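Local atomic coordinates of tyrosinase (Aspergillus oryzae, PDB entry 6JU8), a protein that probably oxidises L-tyrosine and L-dopa to L-dopaquinone with molecular oxygen at a pair of copper ions, this chain holding the catalytic tyrosinase domain. Residues P16-P21 with A142-L147; Q42-V47 with A136-E141; F231-S236 with D249-G254; Q235-Y240 with Y368-W373. The protein carries 1 engineered substitution. One frame throughout, in Å; residues are numbered along the deposited sequence.

Contact 1: residues P16-P21 with A142-L147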
loop_
_atom_site.group_PDB
_atom_site.type_symbol
_atom_site.label_atom_id
_atom_site.label_comp_id
_atom_site.label_asym_id
_atom_site.label_seq_id
_atom_site.Cartn_x
_atom_site.Cartn_y
_atom_site.Cartn_z
ATOM N N PRO A 16 -5.329 19.155 -38.333
ATOM C CA PRO A 16 -4.665 20.419 -38.677
ATOM C C PRO A 16 -4.720 21.398 -37.509
ATOM O O PRO A 16 -3.885 22.286 -37.372
ATOM C CB PRO A 16 -5.494 20.926 -39.860
ATOM N N LYS A 17 -5.731 21.220 -36.679
ATOM C CA LYS A 17 -6.002 22.075 -35.540
ATOM C C LYS A 17 -5.075 21.817 -34.362
ATOM O O LYS A 17 -5.059 22.538 -33.361
ATOM C CB LYS A 17 -7.464 21.860 -35.124
ATOM N N HIS A 18 -4.301 20.750 -34.435
ATOM C CA HIS A 18 -3.521 20.255 -33.298
ATOM C C HIS A 18 -2.139 19.799 -33.749
ATOM O O HIS A 18 -1.809 18.619 -33.775
ATOM C CB HIS A 18 -4.266 19.093 -32.648
ATOM C CG HIS A 18 -5.642 19.424 -32.158
ATOM N ND1 HIS A 18 -5.859 19.973 -30.916
ATOM C CD2 HIS A 18 -6.876 19.278 -32.715
ATOM C CE1 HIS A 18 -7.156 20.157 -30.735
ATOM N NE2 HIS A 18 -7.803 19.744 -31.811
ATOM N N PRO A 19 -1.298 20.742 -34.179
ATOM C CA PRO A 19 0.042 20.376 -34.644
ATOM C C PRO A 19 0.935 19.844 -33.520
ATOM O O PRO A 19 1.060 20.496 -32.482
ATOM C CB PRO A 19 0.603 21.696 -35.169
ATOM C CG PRO A 19 -0.228 22.752 -34.504
ATOM C CD PRO A 19 -1.598 22.169 -34.311
ATOM N N LEU A 20 1.551 18.706 -33.761
ATOM C CA LEU A 20 2.449 17.966 -32.885
ATOM C C LEU A 20 2.225 18.225 -31.404
ATOM O O LEU A 20 3.051 18.838 -30.726
ATOM C CB LEU A 20 3.912 18.249 -33.240
ATOM C CG LEU A 20 4.343 17.792 -34.635
ATOM C CD1 LEU A 20 5.709 18.343 -34.987
ATOM C CD2 LEU A 20 4.317 16.267 -34.713
ATOM N N PRO A 21 1.131 17.722 -30.858
ATOM C CA PRO A 21 0.892 17.849 -29.406
ATOM C C PRO A 21 1.969 17.142 -28.595
ATOM O O PRO A 21 2.630 16.181 -28.992
ATOM C CB PRO A 21 -0.466 17.164 -29.246
ATOM C CG PRO A 21 -1.110 17.330 -30.599
ATOM C CD PRO A 21 0.029 17.013 -31.538
ATOM N N ALA A 142 -9.226 15.561 -26.189
ATOM C CA ALA A 142 -8.675 14.273 -26.598
ATOM C C ALA A 142 -7.612 14.391 -27.674
ATOM O O ALA A 142 -6.631 13.637 -27.705
ATOM C CB ALA A 142 -9.788 13.373 -27.142
ATOM N N LYS A 143 -7.819 15.299 -28.611
ATOM C CA LYS A 143 -6.886 15.486 -29.723
ATOM C C LYS A 143 -5.595 16.146 -29.273
ATOM O O LYS A 143 -4.546 15.996 -29.915
ATOM C CB LYS A 143 -7.561 16.323 -30.817
ATOM C CG LYS A 143 -8.633 15.531 -31.558
ATOM C CD LYS A 143 -9.351 16.440 -32.559
ATOM C CE LYS A 143 -10.518 15.686 -33.190
ATOM N NZ LYS A 143 -11.216 16.552 -34.184
ATOM N N GLN A 144 -5.649 16.869 -28.157
ATOM C CA GLN A 144 -4.442 17.490 -27.619
ATOM C C GLN A 144 -3.714 16.524 -26.693
ATOM O O GLN A 144 -2.504 16.623 -26.495
ATOM C CB GLN A 144 -4.782 18.763 -26.857
ATOM C CG GLN A 144 -4.677 20.060 -27.637
ATOM C CD GLN A 144 -3.328 20.244 -28.315
ATOM O OE1 GLN A 144 -2.250 20.313 -27.709
ATOM N NE2 GLN A 144 -3.388 20.334 -29.628
ATOM N N TRP A 145 -4.422 15.599 -26.065
ATOM C CA TRP A 145 -3.839 14.679 -25.108
ATOM C C TRP A 145 -2.777 13.786 -25.730
ATOM O O TRP A 145 -2.966 13.280 -26.832
ATOM C CB TRP A 145 -4.907 13.779 -24.490
ATOM C CG TRP A 145 -4.351 12.788 -23.521
ATOM C CD1 TRP A 145 -4.134 12.999 -22.181
ATOM C CD2 TRP A 145 -3.947 11.446 -23.815
ATOM N NE1 TRP A 145 -3.615 11.834 -21.639
ATOM C CE2 TRP A 145 -3.492 10.882 -22.609
ATOM C CE3 TRP A 145 -3.930 10.666 -24.989
ATOM C CZ2 TRP A 145 -3.030 9.566 -22.550
ATOM C CZ3 TRP A 145 -3.468 9.368 -24.926
ATOM C CH2 TRP A 145 -3.016 8.839 -23.704
ATOM N N ARG A 146 -1.697 13.573 -24.981
ATOM C CA ARG A 146 -0.702 12.579 -25.373
ATOM C C ARG A 146 -0.304 11.835 -24.098
ATOM O O ARG A 146 -0.552 12.331 -22.980
ATOM C CB ARG A 146 0.518 13.229 -26.028
ATOM C CG ARG A 146 0.211 13.847 -27.399
ATOM C CD ARG A 146 -0.145 12.749 -28.386
ATOM N NE ARG A 146 -0.349 13.186 -29.778
ATOM C CZ ARG A 146 -1.465 13.718 -30.269
ATOM N NH1 ARG A 146 -2.504 13.938 -29.460
ATOM N NH2 ARG A 146 -1.541 14.044 -31.548
ATOM N N LEU A 147 0.300 10.670 -24.243
ATOM C CA LEU A 147 0.610 9.899 -23.030
ATOM C C LEU A 147 1.642 10.661 -22.204
ATOM O O LEU A 147 2.736 10.951 -22.686
ATOM C CB LEU A 147 1.194 8.534 -23.428
ATOM C CG LEU A 147 1.517 7.606 -22.246
ATOM C CD1 LEU A 147 0.230 7.106 -21.581
ATOM C CD2 LEU A 147 2.394 6.442 -22.683
HETATM O O HOH W 1 -1.061 21.290 -30.592
#
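His18 lies across the side chain of Lys143 and takes a hydrogen bond from Gln144. The donor is Gln144 NE2 and the acceptor His18 ND1, 2.8 Å apart and almost straight at 174°. The amide nitrogen lies in the plane of the imidazole, and ring and amide are nearly coplanar. As modelled, ND1 accepts, which implies no proton on it. Gln144 bends at chi2 (-53°), with CG also near ND1. Its NE2 also donates to a water that donates to Pro19 O. Lys143 CB sits over the centre of the His18 ring, a CH-pi contact 3.6 Å from CB to the ring centroid. Pro21 lays CG and CD over one face of the Arg146 guanidinium, with CD 3.4 Å from NH2. Arg146 NH1 donates to Lys143 O and Trp145 O, which holds the group against the proline. Lys143 NZ forms a salt bridge with Asp15. The N-terminal loop thus packs on the end of helix 135-144, while Trp145 and Leu147 reach helices 103-129 and 41-55.

Contact 2: residues Q42-V47 with A136-E141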
loop_
_atom_site.group_PDB
_atom_site.type_symbol
_atom_site.label_atom_id
_atom_site.label_comp_id
_atom_site.label_asym_id
_atom_site.label_seq_id
_atom_site.Cartn_x
_atom_site.Cartn_y
_atom_site.Cartn_z
ATOM N N GLN A 42 -8.923 16.196 -19.617
ATOM C CA GLN A 42 -7.956 15.165 -20.028
ATOM C C GLN A 42 -7.794 14.095 -18.965
ATOM O O GLN A 42 -7.668 12.897 -19.272
ATOM C CB GLN A 42 -6.588 15.769 -20.369
ATOM C CG GLN A 42 -6.574 16.503 -21.703
ATOM C CD GLN A 42 -5.200 17.026 -22.052
ATOM O OE1 GLN A 42 -4.201 16.516 -21.565
ATOM N NE2 GLN A 42 -5.132 17.976 -22.968
ATOM N N LEU A 43 -7.771 14.485 -17.681
ATOM C CA LEU A 43 -7.671 13.481 -16.620
ATOM C C LEU A 43 -8.857 12.527 -16.641
ATOM O O LEU A 43 -8.721 11.294 -16.500
ATOM C CB LEU A 43 -7.577 14.158 -15.251
ATOM C CG LEU A 43 -7.572 13.235 -14.029
ATOM C CD1 LEU A 43 -6.349 12.323 -14.040
ATOM C CD2 LEU A 43 -7.579 14.058 -12.743
ATOM N N THR A 44 -10.057 13.086 -16.831
ATOM C CA THR A 44 -11.235 12.225 -16.937
ATOM C C THR A 44 -11.153 11.294 -18.138
ATOM O O THR A 44 -11.421 10.093 -18.044
ATOM C CB THR A 44 -12.487 13.110 -17.034
ATOM O OG1 THR A 44 -12.628 13.885 -15.835
ATOM C CG2 THR A 44 -13.773 12.280 -17.164
ATOM N N LEU A 45 -10.753 11.821 -19.296
ATOM C CA LEU A 45 -10.628 10.999 -20.498
ATOM C C LEU A 45 -9.645 9.855 -20.282
ATOM O O LEU A 45 -9.861 8.706 -20.676
ATOM C CB LEU A 45 -10.161 11.897 -21.650
ATOM C CG LEU A 45 -11.215 12.817 -22.277
ATOM C CD1 LEU A 45 -10.547 13.735 -23.302
ATOM C CD2 LEU A 45 -12.373 12.002 -22.855
ATOM N N PHE A 46 -8.496 10.175 -19.652
ATOM C CA PHE A 46 -7.453 9.168 -19.500
ATOM C C PHE A 46 -7.936 8.099 -18.522
ATOM O O PHE A 46 -7.845 6.897 -18.790
ATOM C CB PHE A 46 -6.147 9.820 -19.066
ATOM C CG PHE A 46 -4.894 8.990 -19.032
ATOM C CD1 PHE A 46 -4.812 7.698 -19.518
ATOM C CD2 PHE A 46 -3.733 9.543 -18.453
ATOM C CE1 PHE A 46 -3.631 6.947 -19.467
ATOM C CE2 PHE A 46 -2.554 8.816 -18.430
ATOM C CZ PHE A 46 -2.488 7.528 -18.939
ATOM N N VAL A 47 -8.498 8.524 -17.389
ATOM C CA VAL A 47 -9.008 7.550 -16.411
ATOM C C VAL A 47 -10.117 6.685 -16.993
ATOM O O VAL A 47 -10.126 5.456 -16.846
ATOM C CB VAL A 47 -9.524 8.294 -15.152
ATOM C CG1 VAL A 47 -10.293 7.360 -14.245
ATOM C CG2 VAL A 47 -8.357 8.939 -14.418
ATOM N N ALA A 136 -17.400 19.321 -28.965
ATOM C CA ALA A 136 -16.217 19.954 -29.558
ATOM C C ALA A 136 -15.142 20.190 -28.502
ATOM O O ALA A 136 -13.965 19.939 -28.756
ATOM C CB ALA A 136 -16.568 21.246 -30.276
ATOM N N ASP A 137 -15.524 20.674 -27.323
ATOM C CA ASP A 137 -14.573 20.892 -26.240
ATOM C C ASP A 137 -13.896 19.590 -25.796
ATOM O O ASP A 137 -12.673 19.564 -25.654
ATOM C CB ASP A 137 -15.237 21.512 -25.011
ATOM C CG ASP A 137 -15.580 22.979 -25.118
ATOM O OD1 ASP A 137 -15.075 23.661 -26.033
ATOM O OD2 ASP A 137 -16.371 23.451 -24.262
ATOM N N TRP A 138 -14.670 18.524 -25.574
ATOM C CA TRP A 138 -14.096 17.239 -25.160
ATOM C C TRP A 138 -13.225 16.629 -26.248
ATOM O O TRP A 138 -12.140 16.077 -26.008
ATOM C CB TRP A 138 -15.200 16.266 -24.703
ATOM C CG TRP A 138 -15.643 16.571 -23.296
ATOM C CD1 TRP A 138 -16.369 17.667 -22.914
ATOM C CD2 TRP A 138 -15.406 15.830 -22.092
ATOM N NE1 TRP A 138 -16.600 17.646 -21.557
ATOM C CE2 TRP A 138 -16.017 16.529 -21.022
ATOM C CE3 TRP A 138 -14.740 14.638 -21.794
ATOM C CZ2 TRP A 138 -15.983 16.086 -19.702
ATOM C CZ3 TRP A 138 -14.703 14.199 -20.481
ATOM C CH2 TRP A 138 -15.322 14.916 -19.438
ATOM N N GLU A 139 -13.688 16.746 -27.491
ATOM C CA GLU A 139 -12.916 16.230 -28.620
ATOM C C GLU A 139 -11.592 16.978 -28.751
ATOM O O GLU A 139 -10.562 16.342 -28.989
ATOM C CB GLU A 139 -13.734 16.311 -29.920
ATOM C CG GLU A 139 -14.890 15.311 -29.991
ATOM C CD GLU A 139 -15.799 15.580 -31.173
ATOM O OE1 GLU A 139 -15.383 16.399 -32.024
ATOM O OE2 GLU A 139 -16.912 15.010 -31.268
ATOM N N ASN A 140 -11.623 18.301 -28.602
ATOM C CA ASN A 140 -10.425 19.115 -28.637
ATOM C C ASN A 140 -9.403 18.641 -27.608
ATOM O O ASN A 140 -8.202 18.561 -27.864
ATOM C CB ASN A 140 -10.775 20.579 -28.343
ATOM C CG ASN A 140 -9.517 21.431 -28.378
ATOM O OD1 ASN A 140 -9.016 21.720 -29.469
ATOM N ND2 ASN A 140 -9.006 21.819 -27.213
ATOM N N GLU A 141 -9.897 18.338 -26.399
ATOM C CA GLU A 141 -8.973 17.868 -25.357
ATOM C C GLU A 141 -8.423 16.486 -25.670
ATOM O O GLU A 141 -7.232 16.232 -25.464
ATOM C CB GLU A 141 -9.671 17.883 -24.002
ATOM C CG GLU A 141 -10.017 19.274 -23.518
ATOM C CD GLU A 141 -8.892 20.044 -22.882
ATOM O OE1 GLU A 141 -7.818 19.490 -22.570
ATOM O OE2 GLU A 141 -9.080 21.255 -22.661
HETATM O O HOH W 2 -8.002 18.951 -19.634
#
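Gln42 and Glu141 meet where helices 42-47 and 136-141 cross at -72°, with axes 10.3 Å apart and the two residues' CA atoms nearest each other. Gln42 NE2 donates to Glu141 OE1 over 3.1 Å. The bond is bent, 138° at the hydrogen, and the oxygen lies out of the amide plane. The two side chains cross at about a right angle. A water accepts from Gln42 N and donates to the same OE1, so that oxygen has two donors. Gln42 OE1 is taken by Trp29 NE1. Beside this polar pair, Trp138 presents the edge of its six-membered ring. Leu45 CD2 meets Trp138 CE3 at 3.7 Å, and Thr44 CG2 meets Trp138 CH2 at 3.8 Å, both near the ring plane. Thr44 OG1 is bonded to Arg40 O. The contact joins helix 41-55 to helix 135-144 with an apolar patch and one direct and one water-mediated polar link. The amide and the water would partly offset the carboxylate's charge, although neither brings a full positive charge.

Contact 3: residues F231-S236 with D249-G254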
loop_
_atom_site.group_PDB
_atom_site.type_symbol
_atom_site.label_atom_id
_atom_site.label_comp_id
_atom_site.label_asym_id
_atom_site.label_seq_id
_atom_site.Cartn_x
_atom_site.Cartn_y
_atom_site.Cartn_z
ATOM N N PHE A 231 4.366 -14.818 -9.307
ATOM C CA PHE A 231 3.421 -13.982 -10.049
ATOM C C PHE A 231 2.177 -14.775 -10.424
ATOM O O PHE A 231 1.145 -14.136 -10.655
ATOM C CB PHE A 231 4.100 -13.378 -11.271
ATOM C CG PHE A 231 5.171 -12.391 -10.885
ATOM C CD1 PHE A 231 4.891 -11.255 -10.143
ATOM C CD2 PHE A 231 6.491 -12.600 -11.266
ATOM C CE1 PHE A 231 5.867 -10.347 -9.815
ATOM C CE2 PHE A 231 7.469 -11.667 -10.978
ATOM C CZ PHE A 231 7.167 -10.511 -10.276
ATOM N N ASP A 232 2.225 -16.103 -10.460
ATOM C CA ASP A 232 1.022 -16.893 -10.653
ATOM C C ASP A 232 0.028 -16.756 -9.502
ATOM O O ASP A 232 -1.167 -17.010 -9.692
ATOM C CB ASP A 232 1.406 -18.378 -10.835
ATOM C CG ASP A 232 2.284 -18.962 -9.747
ATOM O OD1 ASP A 232 3.134 -18.258 -9.169
ATOM O OD2 ASP A 232 2.120 -20.170 -9.429
ATOM N N LYS A 233 0.497 -16.333 -8.333
ATOM C CA LYS A 233 -0.318 -16.224 -7.123
ATOM C C LYS A 233 -0.840 -14.816 -6.893
ATOM O O LYS A 233 -1.491 -14.537 -5.885
ATOM C CB LYS A 233 0.473 -16.673 -5.893
ATOM C CG LYS A 233 1.016 -18.081 -5.975
ATOM C CD LYS A 233 -0.069 -19.119 -6.168
ATOM C CE LYS A 233 0.494 -20.536 -6.162
ATOM N NZ LYS A 233 -0.635 -21.509 -6.291
ATOM N N CYS A 234 -0.549 -13.903 -7.837
ATOM C CA CYS A 234 -1.044 -12.546 -7.755
ATOM C C CYS A 234 -2.329 -12.348 -8.538
ATOM O O CYS A 234 -2.415 -12.760 -9.706
ATOM C CB CYS A 234 -0.027 -11.566 -8.354
ATOM S SG CYS A 234 1.593 -11.647 -7.567
ATOM N N GLN A 235 -3.292 -11.676 -7.915
ATOM C CA GLN A 235 -4.430 -11.137 -8.662
ATOM C C GLN A 235 -4.115 -9.723 -9.163
ATOM O O GLN A 235 -4.487 -9.383 -10.294
ATOM C CB GLN A 235 -5.700 -11.135 -7.790
ATOM C CG GLN A 235 -6.910 -10.604 -8.528
ATOM C CD GLN A 235 -8.215 -10.821 -7.772
ATOM O OE1 GLN A 235 -8.346 -11.619 -6.860
ATOM N NE2 GLN A 235 -9.225 -10.121 -8.270
ATOM N N SER A 236 -3.453 -8.938 -8.335
ATOM C CA SER A 236 -3.057 -7.561 -8.626
ATOM C C SER A 236 -1.551 -7.467 -8.843
ATOM O O SER A 236 -0.776 -8.171 -8.216
ATOM C CB SER A 236 -3.440 -6.669 -7.440
ATOM O OG SER A 236 -3.071 -5.320 -7.690
ATOM N N ASP A 249 -1.895 -15.605 0.608
ATOM C CA ASP A 249 -3.039 -14.678 0.554
ATOM C C ASP A 249 -2.555 -13.233 0.554
ATOM O O ASP A 249 -3.276 -12.338 0.079
ATOM C CB ASP A 249 -3.977 -14.901 1.741
ATOM C CG ASP A 249 -4.768 -16.192 1.620
ATOM O OD1 ASP A 249 -4.756 -16.850 0.554
ATOM O OD2 ASP A 249 -5.398 -16.540 2.642
ATOM N N VAL A 250 -1.360 -12.961 1.077
ATOM C CA VAL A 250 -0.767 -11.631 0.966
ATOM C C VAL A 250 -0.350 -11.363 -0.491
ATOM O O VAL A 250 -0.605 -10.295 -1.048
ATOM C CB VAL A 250 0.446 -11.478 1.911
ATOM C CG1 VAL A 250 1.118 -10.123 1.732
ATOM C CG2 VAL A 250 -0.031 -11.630 3.352
ATOM N N TRP A 251 0.268 -12.365 -1.134
ATOM C CA TRP A 251 0.732 -12.260 -2.516
ATOM C C TRP A 251 -0.394 -11.946 -3.490
ATOM O O TRP A 251 -0.151 -11.378 -4.565
ATOM C CB TRP A 251 1.383 -13.586 -2.915
ATOM C CG TRP A 251 2.662 -13.873 -2.178
ATOM C CD1 TRP A 251 3.412 -13.079 -1.363
ATOM C CD2 TRP A 251 3.327 -15.138 -2.233
ATOM N NE1 TRP A 251 4.514 -13.786 -0.933
ATOM C CE2 TRP A 251 4.495 -15.051 -1.438
ATOM C CE3 TRP A 251 3.035 -16.329 -2.900
ATOM C CZ2 TRP A 251 5.385 -16.112 -1.278
ATOM C CZ3 TRP A 251 3.917 -17.387 -2.741
ATOM C CH2 TRP A 251 5.080 -17.279 -1.937
ATOM N N ALA A 252 -1.637 -12.311 -3.181
ATOM C CA ALA A 252 -2.738 -12.041 -4.103
ATOM C C ALA A 252 -2.802 -10.555 -4.430
ATOM O O ALA A 252 -3.093 -10.150 -5.561
ATOM C CB ALA A 252 -4.040 -12.479 -3.443
ATOM N N ASP A 253 -2.545 -9.723 -3.416
ATOM C CA ASP A 253 -2.444 -8.275 -3.649
ATOM C C ASP A 253 -1.489 -7.734 -2.583
ATOM O O ASP A 253 -1.890 -7.495 -1.443
ATOM C CB ASP A 253 -3.799 -7.590 -3.563
ATOM C CG ASP A 253 -3.748 -6.108 -3.896
ATOM O OD1 ASP A 253 -2.643 -5.537 -3.943
ATOM O OD2 ASP A 253 -4.823 -5.505 -4.094
ATOM N N GLY A 254 -0.229 -7.598 -2.954
ATOM C CA GLY A 254 0.822 -7.204 -2.056
ATOM C C GLY A 254 0.947 -5.720 -1.829
ATOM O O GLY A 254 1.783 -5.274 -1.038
HETATM O O HOH W 3 0.288 -8.741 -5.583
#
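Ala252 O accepts two backbone hydrogen bonds, from Gln235 N at 2.8 Å and from Ser236 N at 3.0 Å. Gln235 N lies in the carbonyl plane on a lone pair, whereas Ser236 N comes nearly along the C=O axis. A water adds a bridge: it donates to Ser236 O and Trp251 O and accepts from Gly254 N. Two CA-H...O contacts support the pairing, Ala252 CA to Lys233 O at 3.3 Å and Cys234 CA to Trp251 O at 3.5 Å. Lys233 CB meets the edge of the Trp251 ring, 4.0 Å from CE3. Ser236 CB rests 3.6 Å from Asp253 CG. Both polar ends turn to Arg199, which bonds Ser236 OG and makes a salt bridge with Asp253 OD2. Asp249 OD2 bonds Tyr30 OH of the second subunit. The contact joins the loop after strand 225-229 to the short helix 248-251 and the residues after it. The direct hydrogen bonds between the segments are backbone to backbone, so they do not depend on side-chain identity.

Contact 4: residues Q235-Y240 with Y368-W373; sequences QSTTKY and YDPIFW
Lys239 and Asp369 cross at about a right angle and form a buried salt bridge. Lys239 NZ lies 2.9 Å from Asp369 OD2, on the syn side of that oxygen, with a weak second bond of 3.4 Å from NZ to OD1. The lysine turns at chi4 (58°), which brings NZ to the carboxylate. Asp369 also accepts at OD1 from Ile371 N, 2.9 Å away, on the anti side, tilted out of the carboxylate plane. It precedes the turn into helix 371-389 and caps it through this bond; that helix carries the copper ligand His376 in the tyrosinase fold. Two waters donate to OD2, one also accepting from Thr237 OG1 and the other also donating to Thr238 O. A third links NZ to OD1. Gln256 OE1 takes a further bond from NZ. Thr237 OG1 is also hydrogen-bonded to Phe200 N. Thr237 and Tyr368 also cross at about a right angle: Thr237 CG2 touches Tyr368 CB at 3.6 Å. The tyrosine ring leads away, and its OH bonds Ala73 O.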
loop_
_atom_site.group_PDB
_atom_site.type_symbol
_atom_site.label_atom_id
_atom_site.label_comp_id
_atom_site.label_asym_id
_atom_site.label_seq_id
_atom_site.Cartn_x
_atom_site.Cartn_y
_atom_site.Cartn_z
ATOM N N GLN A 235 -3.292 -11.676 -7.915
ATOM C CA GLN A 235 -4.430 -11.137 -8.662
ATOM C C GLN A 235 -4.115 -9.723 -9.163
ATOM O O GLN A 235 -4.487 -9.383 -10.294
ATOM C CB GLN A 235 -5.700 -11.135 -7.790
ATOM C CG GLN A 235 -6.910 -10.604 -8.528
ATOM C CD GLN A 235 -8.215 -10.821 -7.772
ATOM O OE1 GLN A 235 -8.346 -11.619 -6.860
ATOM N NE2 GLN A 235 -9.225 -10.121 -8.270
ATOM N N SER A 236 -3.453 -8.938 -8.335
ATOM C CA SER A 236 -3.057 -7.561 -8.626
ATOM C C SER A 236 -1.551 -7.467 -8.843
ATOM O O SER A 236 -0.776 -8.171 -8.216
ATOM C CB SER A 236 -3.440 -6.669 -7.440
ATOM O OG SER A 236 -3.071 -5.320 -7.690
ATOM N N THR A 237 -1.160 -6.512 -9.674
ATOM C CA THR A 237 0.242 -6.102 -9.691
ATOM C C THR A 237 0.616 -5.483 -8.337
ATOM O O THR A 237 -0.265 -4.980 -7.625
ATOM C CB THR A 237 0.503 -5.093 -10.827
ATOM O OG1 THR A 237 -0.344 -3.933 -10.670
ATOM C CG2 THR A 237 0.192 -5.700 -12.184
ATOM N N THR A 238 1.884 -5.589 -7.991
ATOM C CA THR A 238 2.398 -5.061 -6.740
ATOM C C THR A 238 3.748 -4.400 -6.951
ATOM O O THR A 238 4.502 -4.789 -7.845
ATOM C CB THR A 238 2.453 -6.150 -5.663
ATOM O OG1 THR A 238 2.913 -5.613 -4.405
ATOM C CG2 THR A 238 3.396 -7.296 -6.023
ATOM N N LYS A 239 4.043 -3.407 -6.126
ATOM C CA LYS A 239 5.392 -2.839 -5.971
ATOM C C LYS A 239 5.904 -3.292 -4.614
ATOM O O LYS A 239 5.285 -2.876 -3.604
ATOM C CB LYS A 239 5.385 -1.309 -6.092
ATOM C CG LYS A 239 4.784 -0.782 -7.402
ATOM C CD LYS A 239 4.463 0.717 -7.226
ATOM C CE LYS A 239 3.929 1.348 -8.511
ATOM N NZ LYS A 239 2.711 0.643 -8.988
ATOM N N TYR A 240 6.909 -4.143 -4.547
ATOM C CA TYR A 240 7.575 -4.631 -3.346
ATOM C C TYR A 240 6.759 -5.599 -2.499
ATOM O O TYR A 240 7.273 -6.053 -1.468
ATOM C CB TYR A 240 8.059 -3.474 -2.436
ATOM C CG TYR A 240 9.263 -2.751 -2.989
ATOM C CD1 TYR A 240 9.115 -1.773 -3.972
ATOM C CD2 TYR A 240 10.566 -3.032 -2.526
ATOM C CE1 TYR A 240 10.196 -1.081 -4.494
ATOM C CE2 TYR A 240 11.647 -2.356 -3.067
ATOM C CZ TYR A 240 11.462 -1.386 -4.044
ATOM O OH TYR A 240 12.590 -0.753 -4.545
ATOM N N TYR A 368 2.474 -5.267 -16.926
ATOM C CA TYR A 368 1.153 -5.264 -16.289
ATOM C C TYR A 368 1.005 -4.073 -15.363
ATOM O O TYR A 368 -0.111 -3.603 -15.120
ATOM C CB TYR A 368 0.849 -6.610 -15.575
ATOM C CG TYR A 368 0.706 -7.663 -16.640
ATOM C CD1 TYR A 368 -0.437 -7.757 -17.408
ATOM C CD2 TYR A 368 1.745 -8.537 -16.921
ATOM C CE1 TYR A 368 -0.547 -8.719 -18.412
ATOM C CE2 TYR A 368 1.646 -9.474 -17.935
ATOM C CZ TYR A 368 0.504 -9.579 -18.680
ATOM O OH TYR A 368 0.380 -10.484 -19.702
ATOM N N ASP A 369 2.114 -3.558 -14.814
ATOM C CA ASP A 369 1.990 -2.426 -13.895
ATOM C C ASP A 369 1.791 -1.160 -14.711
ATOM O O ASP A 369 2.661 -0.884 -15.564
ATOM C CB ASP A 369 3.243 -2.306 -13.025
ATOM C CG ASP A 369 3.074 -1.265 -11.922
ATOM O OD1 ASP A 369 2.479 -0.195 -12.233
ATOM O OD2 ASP A 369 3.568 -1.505 -10.793
ATOM N N PRO A 370 0.731 -0.397 -14.525
ATOM C CA PRO A 370 0.510 0.788 -15.374
ATOM C C PRO A 370 1.652 1.787 -15.389
ATOM O O PRO A 370 1.763 2.565 -16.351
ATOM C CB PRO A 370 -0.766 1.406 -14.752
ATOM C CG PRO A 370 -1.508 0.195 -14.232
ATOM C CD PRO A 370 -0.427 -0.662 -13.600
ATOM N N ILE A 371 2.507 1.851 -14.356
ATOM C CA ILE A 371 3.651 2.754 -14.431
ATOM C C ILE A 371 4.648 2.355 -15.519
ATOM O O ILE A 371 5.448 3.192 -15.959
ATOM C CB ILE A 371 4.372 2.893 -13.077
ATOM C CG1 ILE A 371 5.173 4.202 -13.034
ATOM C CG2 ILE A 371 5.205 1.663 -12.758
ATOM C CD1 ILE A 371 5.866 4.470 -11.715
ATOM N N PHE A 372 4.650 1.095 -15.950
ATOM C CA PHE A 372 5.522 0.624 -17.022
ATOM C C PHE A 372 5.525 1.617 -18.179
ATOM O O PHE A 372 6.567 1.997 -18.728
ATOM C CB PHE A 372 5.042 -0.747 -17.520
ATOM C CG PHE A 372 5.793 -1.243 -18.731
ATOM C CD1 PHE A 372 5.364 -0.896 -20.008
ATOM C CD2 PHE A 372 6.916 -2.053 -18.577
ATOM C CE1 PHE A 372 6.071 -1.343 -21.119
ATOM C CE2 PHE A 372 7.610 -2.517 -19.667
ATOM C CZ PHE A 372 7.165 -2.158 -20.935
ATOM N N TRP A 373 4.337 2.020 -18.612
ATOM C CA TRP A 373 4.190 2.808 -19.825
ATOM C C TRP A 373 4.684 4.230 -19.627
ATOM O O TRP A 373 5.170 4.859 -20.557
ATOM C CB TRP A 373 2.702 2.798 -20.199
ATOM C CG TRP A 373 2.116 1.412 -20.229
ATOM C CD1 TRP A 373 1.454 0.772 -19.211
ATOM C CD2 TRP A 373 2.119 0.495 -21.339
ATOM N NE1 TRP A 373 1.062 -0.488 -19.612
ATOM C CE2 TRP A 373 1.453 -0.672 -20.922
ATOM C CE3 TRP A 373 2.621 0.553 -22.656
ATOM C CZ2 TRP A 373 1.273 -1.765 -21.766
ATOM C CZ3 TRP A 373 2.444 -0.542 -23.494
ATOM C CH2 TRP A 373 1.770 -1.702 -23.045
HETATM O O HOH W 4 1.500 -2.651 -9.198
HETATM O O HOH W 5 5.580 -3.206 -9.940
HETATM O O HOH W 6 1.465 2.051 -11.067
#

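How the contacts relate
Starting from the N terminus, contact 1 closes a long loop from 16-21 to 142-147. Contact 2 opens at 42-47 and closes at 136-141, so it nests within that loop. The two share helix 135-144 and touch, tying the N-terminal loop and helix 41-55 to it. The chain then reaches 231-236, where contact 3 closes a short loop at 249-254. Contact 4 starts from the same stretch, sharing Gln235 and Ser236, and closes much later at 368-373, at the approach to helix 371-389. Contacts 1 and 3 lie on opposite sides of the chain's centre. Contact 4 is nearer the middle, and Leu147 of contact 1 packs against its Trp373.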